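Local structure of HemO (Neisseria meningitidis, 1J77) at residues Gln49-Lys54 / Tyr93-Glu98; Lys86-Glu91 / Leu131-Glu136; Ala103-Ile108 / Pro167-Glu172. The protein binds heme and, as a member of the heme oxygenase family, probably catalyses its oxidative ring opening. All coordinates share one frame; numbering follows the deposited sequence.

How the interactions relate
The three contacts lie within one all-helical heme oxygenase domain. Interactions 1 and 2 have centres 18 Å apart and share the connection that follows helix 78-87: residues 86-91 leave that helix and residues 93-98 continue the chain, yet the two contacts touch nowhere else. Along the sequence their segments alternate. Interaction 3 comes wholly after interaction 1, with centres 23 Å apart, and brings the beginnings of helices 104-119 and 167-192 together. It lies about 36 Å from interaction 2, centre to centre, across the middle of the chain. They join the middle of helix 39-60 to a loop, two post-helix loops to each other, and two helix starts likewise; interaction 1 is the most deeply buried.

Interaction 1: Gln49-Lys54 / Tyr93-Glu98; sequences QSVFHK and YKFDKE
Val51 of helix 39-60 sets its two methyl groups against the aromatic rings of the loop 93-98, and this is the tightly packed half of the contact. Val51 CG1 lies over a face of the Phe95 ring, displaced toward the rim, 3.8 Å from Phe95 CG. The distance of 4.1 Å from Val51 CG1 to the Phe95 ring centroid, 24° off the ring normal, meets the criteria of a CH-pi contact. The opposite face of the same ring is covered, again toward the rim, by the backbone N of Lys97, so Phe95 is sandwiched between the valine and its own loop. Val51 CG2 sits at the edge of Tyr93, in the ring plane, 3.7 Å from Tyr93 CE2, and also brushes CB and CD1 of Phe95. With CG1 anti to the backbone N (chi1 175°) and CG2 anti to the carbonyl carbon, the torsion separates the methyls without giving each a ring to itself.

The polar half is looser. Ser50 OG stops 3.7 Å from Tyr93 O, and no direct hydrogen bond joins the segments. Two waters fill in instead. Water 1 bonds to Ser50 OG and accepts from Tyr93 N at 3.2 Å. Water 2, 2.9 Å from Ser50 OG, donates to Tyr93 O at the same distance of 2.9 Å. One hydroxyl therefore serves both backbone polar atoms of Tyr93 through solvent.

In the all-helical heme oxygenase fold the contact joins helix 39-60 to the loop before helix 104-119. Helix 167-192 closes the apolar side, with Val187 touching both Val51 and Phe95. Tyr78 and Leu85 of helix 78-87 pack on Ser50, while Phe52 reaches the heme and helix 104-119.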
loop_
_atom_site.group_PDB
_atom_site.type_symbol
_atom_site.label_atom_id
_atom_site.label_comp_id
_atom_site.label_asym_id
_atom_site.label_seq_id
_atom_site.Cartn_x
_atom_site.Cartn_y
_atom_site.Cartn_z
ATOM N N GLN A 49 -4.965 -3.616 5.790
ATOM C CA GLN A 49 -3.574 -3.250 5.626
ATOM C C GLN A 49 -2.684 -4.495 5.797
ATOM O O GLN A 49 -1.693 -4.657 5.072
ATOM C CB GLN A 49 -3.169 -2.150 6.636
ATOM C CG GLN A 49 -3.859 -0.801 6.465
ATOM C CD GLN A 49 -3.227 0.012 5.376
ATOM O OE1 GLN A 49 -2.449 0.951 5.641
ATOM N NE2 GLN A 49 -3.556 -0.317 4.125
ATOM N N SER A 50 -3.017 -5.359 6.750
ATOM C CA SER A 50 -2.219 -6.604 6.975
ATOM C C SER A 50 -2.150 -7.492 5.754
ATOM O O SER A 50 -1.060 -8.005 5.387
ATOM C CB SER A 50 -2.781 -7.447 8.147
ATOM O OG SER A 50 -1.974 -8.608 8.319
ATOM N N VAL A 51 -3.268 -7.683 5.098
ATOM C CA VAL A 51 -3.350 -8.545 3.943
ATOM C C VAL A 51 -2.560 -7.958 2.800
ATOM O O VAL A 51 -1.786 -8.661 2.104
ATOM C CB VAL A 51 -4.818 -8.794 3.498
ATOM C CG1 VAL A 51 -4.910 -9.603 2.215
ATOM C CG2 VAL A 51 -5.552 -9.487 4.588
ATOM N N PHE A 52 -2.762 -6.681 2.546
ATOM C CA PHE A 52 -2.019 -6.048 1.463
ATOM C C PHE A 52 -0.505 -6.131 1.686
ATOM O O PHE A 52 0.275 -6.446 0.765
ATOM C CB PHE A 52 -2.449 -4.596 1.241
ATOM C CG PHE A 52 -1.707 -3.949 0.098
ATOM C CD1 PHE A 52 -2.035 -4.245 -1.217
ATOM C CD2 PHE A 52 -0.707 -3.070 0.339
ATOM C CE1 PHE A 52 -1.327 -3.662 -2.270
ATOM C CE2 PHE A 52 -0.023 -2.494 -0.731
ATOM C CZ PHE A 52 -0.346 -2.802 -1.978
ATOM N N HIS A 53 -0.065 -5.779 2.879
ATOM C CA HIS A 53 1.381 -5.784 3.143
ATOM C C HIS A 53 1.938 -7.209 3.190
ATOM O O HIS A 53 3.071 -7.442 2.791
ATOM C CB HIS A 53 1.685 -4.964 4.395
ATOM C CG HIS A 53 1.704 -3.507 4.091
ATOM N ND1 HIS A 53 0.646 -2.637 4.322
ATOM C CD2 HIS A 53 2.636 -2.794 3.427
ATOM C CE1 HIS A 53 0.978 -1.435 3.888
ATOM N NE2 HIS A 53 2.172 -1.507 3.328
ATOM N N LYS A 54 1.164 -8.185 3.616
ATOM C CA LYS A 54 1.634 -9.567 3.484
ATOM C C LYS A 54 1.852 -9.948 2.015
ATOM O O LYS A 54 2.842 -10.603 1.660
ATOM C CB LYS A 54 0.654 -10.530 4.165
ATOM C CG LYS A 54 0.957 -12.032 3.937
ATOM C CD LYS A 54 2.244 -12.477 4.487
ATOM C CE LYS A 54 2.524 -13.963 4.123
ATOM N NZ LYS A 54 3.588 -14.524 4.991
ATOM N N TYR A 93 -3.617 -11.231 11.507
ATOM C CA TYR A 93 -4.737 -11.524 10.680
ATOM C C TYR A 93 -4.277 -12.316 9.470
ATOM O O TYR A 93 -3.184 -12.070 8.938
ATOM C CB TYR A 93 -5.433 -10.231 10.288
ATOM C CG TYR A 93 -6.673 -10.451 9.475
ATOM C CD1 TYR A 93 -7.853 -10.913 10.056
ATOM C CD2 TYR A 93 -6.679 -10.197 8.118
ATOM C CE1 TYR A 93 -8.989 -11.106 9.304
ATOM C CE2 TYR A 93 -7.794 -10.380 7.354
ATOM C CZ TYR A 93 -8.957 -10.816 7.940
ATOM O OH TYR A 93 -10.044 -10.973 7.128
ATOM N N LYS A 94 -5.060 -13.315 9.090
ATOM C CA LYS A 94 -4.789 -14.096 7.899
ATOM C C LYS A 94 -5.957 -14.017 6.929
ATOM O O LYS A 94 -7.081 -14.339 7.274
ATOM C CB LYS A 94 -4.556 -15.554 8.246
ATOM C CG LYS A 94 -4.556 -16.447 7.005
ATOM C CD LYS A 94 -3.644 -17.661 7.193
ATOM C CE LYS A 94 -3.493 -18.404 5.890
ATOM N NZ LYS A 94 -3.074 -17.433 4.817
ATOM N N PHE A 95 -5.673 -13.625 5.692
ATOM C CA PHE A 95 -6.687 -13.583 4.662
ATOM C C PHE A 95 -7.335 -14.949 4.519
ATOM O O PHE A 95 -6.681 -15.980 4.643
ATOM C CB PHE A 95 -6.065 -13.168 3.335
ATOM C CG PHE A 95 -7.057 -12.685 2.301
ATOM C CD1 PHE A 95 -8.119 -11.888 2.643
ATOM C CD2 PHE A 95 -6.882 -13.005 0.980
ATOM C CE1 PHE A 95 -8.996 -11.421 1.675
ATOM C CE2 PHE A 95 -7.780 -12.531 0.015
ATOM C CZ PHE A 95 -8.817 -11.753 0.381
ATOM N N ASP A 96 -8.626 -14.906 4.232
ATOM C CA ASP A 96 -9.470 -16.082 4.051
ATOM C C ASP A 96 -9.226 -16.735 2.711
ATOM O O ASP A 96 -9.423 -17.940 2.557
ATOM C CB ASP A 96 -10.936 -15.654 4.118
ATOM C CG ASP A 96 -11.428 -15.478 5.538
ATOM O OD1 ASP A 96 -10.690 -14.890 6.367
ATOM O OD2 ASP A 96 -12.542 -15.912 5.913
ATOM N N LYS A 97 -8.837 -15.928 1.726
ATOM C CA LYS A 97 -8.605 -16.439 0.380
ATOM C C LYS A 97 -7.112 -16.486 0.080
ATOM O O LYS A 97 -6.290 -15.961 0.845
ATOM C CB LYS A 97 -9.347 -15.583 -0.651
ATOM C CG LYS A 97 -10.642 -14.948 -0.119
ATOM C CD LYS A 97 -11.857 -15.346 -0.949
ATOM C CE LYS A 97 -13.154 -15.139 -0.176
ATOM N NZ LYS A 97 -14.363 -15.102 -1.086
ATOM N N GLU A 98 -6.768 -17.142 -1.020
ATOM C CA GLU A 98 -5.399 -17.239 -1.446
ATOM C C GLU A 98 -4.872 -15.873 -1.778
ATOM O O GLU A 98 -5.528 -15.090 -2.429
ATOM C CB GLU A 98 -5.273 -18.084 -2.684
ATOM C CG GLU A 98 -3.956 -18.814 -2.725
ATOM C CD GLU A 98 -3.666 -19.369 -4.087
ATOM O OE1 GLU A 98 -4.008 -20.544 -4.324
ATOM O OE2 GLU A 98 -3.122 -18.610 -4.915
HETATM O O HOH W 1 -1.098 -9.463 10.607
HETATM O O HOH W 2 -1.901 -10.930 6.606
#

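Interaction 2: Lys86-Glu91 / Leu131-Glu136; sequences KDLGEE and LDYNGE
Leu88 and Tyr133 make the apolar part of this contact, their side chains coming from opposite directions. CD2 of Leu88 lies over one face of the tyrosine ring, toward the rim, 3.9 Å from Tyr133 CE2. Leu88 CD1 sits near the hydroxyl end of the ring. The 2.9 Å separation of Leu88 CD1 and Tyr133 OH is too short for a carbon and an oxygen in ordinary contact, so the exact placing of that methyl is doubtful. On the opposite ring face the carbonyl O of Leu131 stands 4.0 Å above the plane of Tyr133, over its centre. Tyr133 holds CG anti to the carbonyl carbon (chi1 -60°), which presents a ring face to Leu88 CD2; its ring also stacks with that of Tyr42 on helix 39-60.

The polar part contains no hydrogen bond between the two segments. Asp87 OD2 comes only within 4.2 Å of Glu136 O, an approach of two acceptors. That carboxylate oxygen is engaged a little further along the same loop, in a salt bridge with Arg140 NE and a hydrogen bond from Gly138 N.

Backbone turns shape both partners. Asn134 OD1 accepts from Glu136 N at 3.0 Å, the donor lying in the carbonyl plane on a lone pair, and this closes an Asx turn. Gly89, at positive phi (86°), is the C-prime residue where helix 78-87 ends: Gly89 N bonds to Lys86 O at 2.8 Å, and Glu90 N reaches back to Leu85 O. Asp132 likewise has positive phi, with two bonds back into the last turn of the helix before it. The turns that follow two helix C-termini thus meet here, each helix ended by a Schellman motif.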
loop_
_atom_site.group_PDB
_atom_site.type_symbol
_atom_site.label_atom_id
_atom_site.label_comp_id
_atom_site.label_asym_id
_atom_site.label_seq_id
_atom_site.Cartn_x
_atom_site.Cartn_y
_atom_site.Cartn_z
ATOM N N LYS A 86 -1.465 -6.083 17.304
ATOM C CA LYS A 86 -1.155 -6.521 18.690
ATOM C C LYS A 86 -1.535 -5.452 19.715
ATOM O O LYS A 86 -2.190 -5.756 20.737
ATOM C CB LYS A 86 0.320 -6.908 18.820
ATOM C CG LYS A 86 0.681 -7.533 20.169
ATOM C CD LYS A 86 2.123 -8.056 20.178
ATOM C CE LYS A 86 2.468 -8.791 21.488
ATOM N NZ LYS A 86 3.926 -9.158 21.553
ATOM N N ASP A 87 -1.105 -4.230 19.451
ATOM C CA ASP A 87 -1.406 -3.091 20.296
ATOM C C ASP A 87 -2.903 -3.007 20.522
ATOM O O ASP A 87 -3.362 -2.684 21.636
ATOM C CB ASP A 87 -0.935 -1.783 19.669
ATOM C CG ASP A 87 0.542 -1.698 19.496
ATOM O OD1 ASP A 87 1.313 -2.450 20.190
ATOM O OD2 ASP A 87 1.043 -0.873 18.691
ATOM N N LEU A 88 -3.677 -3.255 19.464
ATOM C CA LEU A 88 -5.134 -3.143 19.561
ATOM C C LEU A 88 -5.794 -4.417 20.112
ATOM O O LEU A 88 -7.011 -4.549 20.116
ATOM C CB LEU A 88 -5.737 -2.721 18.218
ATOM C CG LEU A 88 -5.805 -1.209 17.906
ATOM C CD1 LEU A 88 -6.838 -0.548 18.751
ATOM C CD2 LEU A 88 -4.491 -0.494 18.098
ATOM N N GLY A 89 -4.989 -5.363 20.580
ATOM C CA GLY A 89 -5.527 -6.541 21.230
ATOM C C GLY A 89 -5.903 -7.648 20.288
ATOM O O GLY A 89 -6.635 -8.577 20.659
ATOM N N GLU A 90 -5.397 -7.557 19.051
ATOM C CA GLU A 90 -5.699 -8.534 18.019
ATOM C C GLU A 90 -4.500 -9.404 17.680
ATOM O O GLU A 90 -3.376 -8.914 17.679
ATOM C CB GLU A 90 -6.045 -7.809 16.705
ATOM C CG GLU A 90 -7.339 -7.036 16.703
ATOM C CD GLU A 90 -8.525 -7.932 16.700
ATOM O OE1 GLU A 90 -8.528 -8.917 15.929
ATOM O OE2 GLU A 90 -9.470 -7.633 17.497
ATOM N N GLU A 91 -4.772 -10.644 17.293
ATOM C CA GLU A 91 -3.730 -11.535 16.813
ATOM C C GLU A 91 -3.477 -11.275 15.341
ATOM O O GLU A 91 -4.273 -10.598 14.680
ATOM C CB GLU A 91 -4.156 -12.977 16.997
ATOM C CG GLU A 91 -4.161 -13.375 18.455
ATOM C CD GLU A 91 -5.079 -14.537 18.725
ATOM O OE1 GLU A 91 -6.073 -14.694 17.972
ATOM O OE2 GLU A 91 -4.805 -15.291 19.686
ATOM N N LEU A 131 -7.299 9.419 17.377
ATOM C CA LEU A 131 -7.721 8.287 18.191
ATOM C C LEU A 131 -6.697 7.928 19.263
ATOM O O LEU A 131 -6.874 6.944 19.971
ATOM C CB LEU A 131 -7.949 7.061 17.313
ATOM C CG LEU A 131 -9.070 7.093 16.262
ATOM C CD1 LEU A 131 -9.189 5.761 15.465
ATOM C CD2 LEU A 131 -10.394 7.416 16.936
ATOM N N ASP A 132 -5.633 8.731 19.354
ATOM C CA ASP A 132 -4.522 8.519 20.288
ATOM C C ASP A 132 -3.598 7.416 19.800
ATOM O O ASP A 132 -2.779 6.909 20.566
ATOM C CB ASP A 132 -5.022 8.210 21.708
ATOM C CG ASP A 132 -5.714 9.390 22.351
ATOM O OD1 ASP A 132 -6.708 9.156 23.069
ATOM O OD2 ASP A 132 -5.347 10.573 22.188
ATOM N N TYR A 133 -3.748 7.004 18.541
ATOM C CA TYR A 133 -2.839 6.019 17.967
ATOM C C TYR A 133 -1.682 6.727 17.252
ATOM O O TYR A 133 -1.909 7.496 16.301
ATOM C CB TYR A 133 -3.566 5.133 16.962
ATOM C CG TYR A 133 -4.725 4.349 17.523
ATOM C CD1 TYR A 133 -5.873 4.142 16.773
ATOM C CD2 TYR A 133 -4.667 3.793 18.788
ATOM C CE1 TYR A 133 -6.951 3.422 17.283
ATOM C CE2 TYR A 133 -5.736 3.048 19.299
ATOM C CZ TYR A 133 -6.875 2.884 18.562
ATOM O OH TYR A 133 -7.925 2.147 19.098
ATOM N N ASN A 134 -0.450 6.443 17.673
ATOM C CA ASN A 134 0.731 7.083 17.100
ATOM C C ASN A 134 1.796 6.064 16.626
ATOM O O ASN A 134 1.524 4.879 16.504
ATOM C CB ASN A 134 1.341 8.009 18.140
ATOM C CG ASN A 134 1.462 7.339 19.480
ATOM O OD1 ASN A 134 2.112 6.313 19.608
ATOM N ND2 ASN A 134 0.782 7.883 20.479
ATOM N N GLY A 135 2.993 6.560 16.334
ATOM C CA GLY A 135 4.065 5.735 15.809
ATOM C C GLY A 135 4.630 4.713 16.759
ATOM O O GLY A 135 5.454 3.880 16.356
ATOM N N GLU A 136 4.178 4.755 18.006
ATOM C CA GLU A 136 4.623 3.795 19.005
ATOM C C GLU A 136 3.508 2.876 19.454
ATOM O O GLU A 136 3.762 1.959 20.233
ATOM C CB GLU A 136 5.185 4.503 20.259
ATOM C CG GLU A 136 6.113 5.675 19.978
ATOM C CD GLU A 136 7.479 5.289 19.435
ATOM O OE1 GLU A 136 7.896 4.112 19.545
ATOM O OE2 GLU A 136 8.160 6.196 18.892
#

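Interaction 3: Ala103-Ile108 / Pro167-Glu172; sequences AGNKAI and PEAEAE
Asn105 lays its side-chain amide against the methyl group of Ala169, with ND2 3.4 Å and CG 3.6 Å from Ala169 CB. Asn105 ND2 also donates to OE1 of Glu172 at 3.0 Å. At 172° this bond is almost straight, and the acceptor lies in the asparagine amide plane, as expected for a good N-H donor. From the glutamate's side the fit is less regular: the donor stands above the carboxylate plane. Asn105 has CG anti to the carbonyl carbon (chi1 -66°), which places the amide against Ala169 CB and within bonding distance of Glu172. The Glu172 side chain, extended beyond CG, crosses it at a slant, and the amide and carboxylate planes are clearly inclined to each other. Aliphatic parts also touch, since the two CB atoms of Asn105 and Glu172 are 3.8 Å apart.

These are N-terminal parts of helices 104-119 and 167-192 in the all-helical heme oxygenase fold; the axes of segments 104-108 and 167-172 approach to 8.1 Å and cross at -65°. The backbones come closest at Lys106 and Glu172.

Lys106 adds a flank to the contact: Lys106 CG lies 3.4 Å from the carbonyl O of Glu172. Its chain then bends at chi3, and NZ forms a salt bridge with Glu179, farther along helix 167-192. Leu165, in the loop leading into that helix, touches Asn105, and Thr166 OG1 accepts a hydrogen bond from Ala169 N.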
loop_
_atom_site.group_PDB
_atom_site.type_symbol
_atom_site.label_atom_id
_atom_site.label_comp_id
_atom_site.label_asym_id
_atom_site.label_seq_id
_atom_site.Cartn_x
_atom_site.Cartn_y
_atom_site.Cartn_z
ATOM N N ALA A 103 5.207 -11.884 -9.507
ATOM C CA ALA A 103 6.610 -12.011 -9.870
ATOM C C ALA A 103 6.944 -11.166 -11.088
ATOM O O ALA A 103 6.047 -10.617 -11.733
ATOM C CB ALA A 103 6.915 -13.477 -10.177
ATOM N N GLY A 104 8.246 -11.038 -11.358
ATOM C CA GLY A 104 8.718 -10.387 -12.564
ATOM C C GLY A 104 8.370 -8.918 -12.683
ATOM O O GLY A 104 8.408 -8.163 -11.699
ATOM N N ASN A 105 8.103 -8.485 -13.914
ATOM C CA ASN A 105 7.823 -7.087 -14.160
ATOM C C ASN A 105 6.563 -6.630 -13.427
ATOM O O ASN A 105 6.544 -5.538 -12.878
ATOM C CB ASN A 105 7.757 -6.814 -15.661
ATOM C CG ASN A 105 9.130 -7.011 -16.350
ATOM O OD1 ASN A 105 10.157 -6.620 -15.819
ATOM N ND2 ASN A 105 9.120 -7.591 -17.549
ATOM N N LYS A 106 5.540 -7.468 -13.425
ATOM C CA LYS A 106 4.269 -7.123 -12.765
ATOM C C LYS A 106 4.547 -6.893 -11.282
ATOM O O LYS A 106 3.899 -6.016 -10.666
ATOM C CB LYS A 106 3.206 -8.190 -12.986
ATOM C CG LYS A 106 2.590 -8.188 -14.397
ATOM C CD LYS A 106 1.617 -9.330 -14.590
ATOM C CE LYS A 106 0.199 -8.846 -14.559
ATOM N NZ LYS A 106 -0.820 -9.929 -14.798
ATOM N N ALA A 107 5.480 -7.647 -10.670
ATOM C CA ALA A 107 5.781 -7.457 -9.243
ATOM C C ALA A 107 6.366 -6.084 -8.968
ATOM O O ALA A 107 6.201 -5.538 -7.895
ATOM C CB ALA A 107 6.696 -8.600 -8.679
ATOM N N ILE A 108 7.057 -5.501 -9.950
ATOM C CA ILE A 108 7.586 -4.143 -9.803
ATOM C C ILE A 108 6.442 -3.129 -9.615
ATOM O O ILE A 108 6.578 -2.222 -8.824
ATOM C CB ILE A 108 8.509 -3.787 -10.995
ATOM C CG1 ILE A 108 9.662 -4.784 -11.078
ATOM C CG2 ILE A 108 9.054 -2.386 -10.798
ATOM C CD1 ILE A 108 10.408 -4.732 -12.403
ATOM N N PRO A 167 10.380 -0.194 -22.450
ATOM C CA PRO A 167 8.980 0.255 -22.440
ATOM C C PRO A 167 8.001 -0.898 -22.328
ATOM O O PRO A 167 6.916 -0.772 -21.730
ATOM C CB PRO A 167 8.810 0.925 -23.805
ATOM C CG PRO A 167 10.184 1.279 -24.234
ATOM C CD PRO A 167 11.104 0.251 -23.654
ATOM N N GLU A 168 8.393 -2.012 -22.934
ATOM C CA GLU A 168 7.606 -3.221 -22.978
ATOM C C GLU A 168 7.429 -3.800 -21.556
ATOM O O GLU A 168 6.342 -4.246 -21.181
ATOM C CB GLU A 168 8.310 -4.246 -23.895
ATOM C CG GLU A 168 8.811 -3.724 -25.271
ATOM C CD GLU A 168 10.115 -2.923 -25.231
ATOM O OE1 GLU A 168 11.206 -3.519 -25.077
ATOM O OE2 GLU A 168 10.069 -1.681 -25.391
ATOM N N ALA A 169 8.513 -3.789 -20.785
ATOM C CA ALA A 169 8.484 -4.309 -19.413
ATOM C C ALA A 169 7.746 -3.318 -18.538
ATOM O O ALA A 169 7.137 -3.719 -17.528
ATOM C CB ALA A 169 9.881 -4.510 -18.893
ATOM N N GLU A 170 7.841 -2.032 -18.880
ATOM C CA GLU A 170 7.122 -0.986 -18.139
ATOM C C GLU A 170 5.635 -1.244 -18.225
ATOM O O GLU A 170 4.916 -1.075 -17.249
ATOM C CB GLU A 170 7.362 0.396 -18.747
ATOM C CG GLU A 170 8.660 1.063 -18.404
ATOM C CD GLU A 170 8.683 2.507 -18.883
ATOM O OE1 GLU A 170 7.706 3.261 -18.624
ATOM O OE2 GLU A 170 9.667 2.881 -19.540
ATOM N N ALA A 171 5.152 -1.597 -19.411
ATOM C CA ALA A 171 3.735 -1.871 -19.588
ATOM C C ALA A 171 3.245 -2.945 -18.624
ATOM O O ALA A 171 2.181 -2.815 -18.020
ATOM C CB ALA A 171 3.429 -2.262 -21.059
ATOM N N GLU A 172 4.029 -4.005 -18.461
ATOM C CA GLU A 172 3.681 -5.109 -17.582
ATOM C C GLU A 172 3.692 -4.633 -16.144
ATOM O O GLU A 172 2.780 -4.948 -15.368
ATOM C CB GLU A 172 4.664 -6.259 -17.782
ATOM C CG GLU A 172 4.669 -6.741 -19.229
ATOM C CD GLU A 172 5.639 -7.866 -19.539
ATOM O OE1 GLU A 172 6.462 -8.256 -18.673
ATOM O OE2 GLU A 172 5.564 -8.365 -20.706
#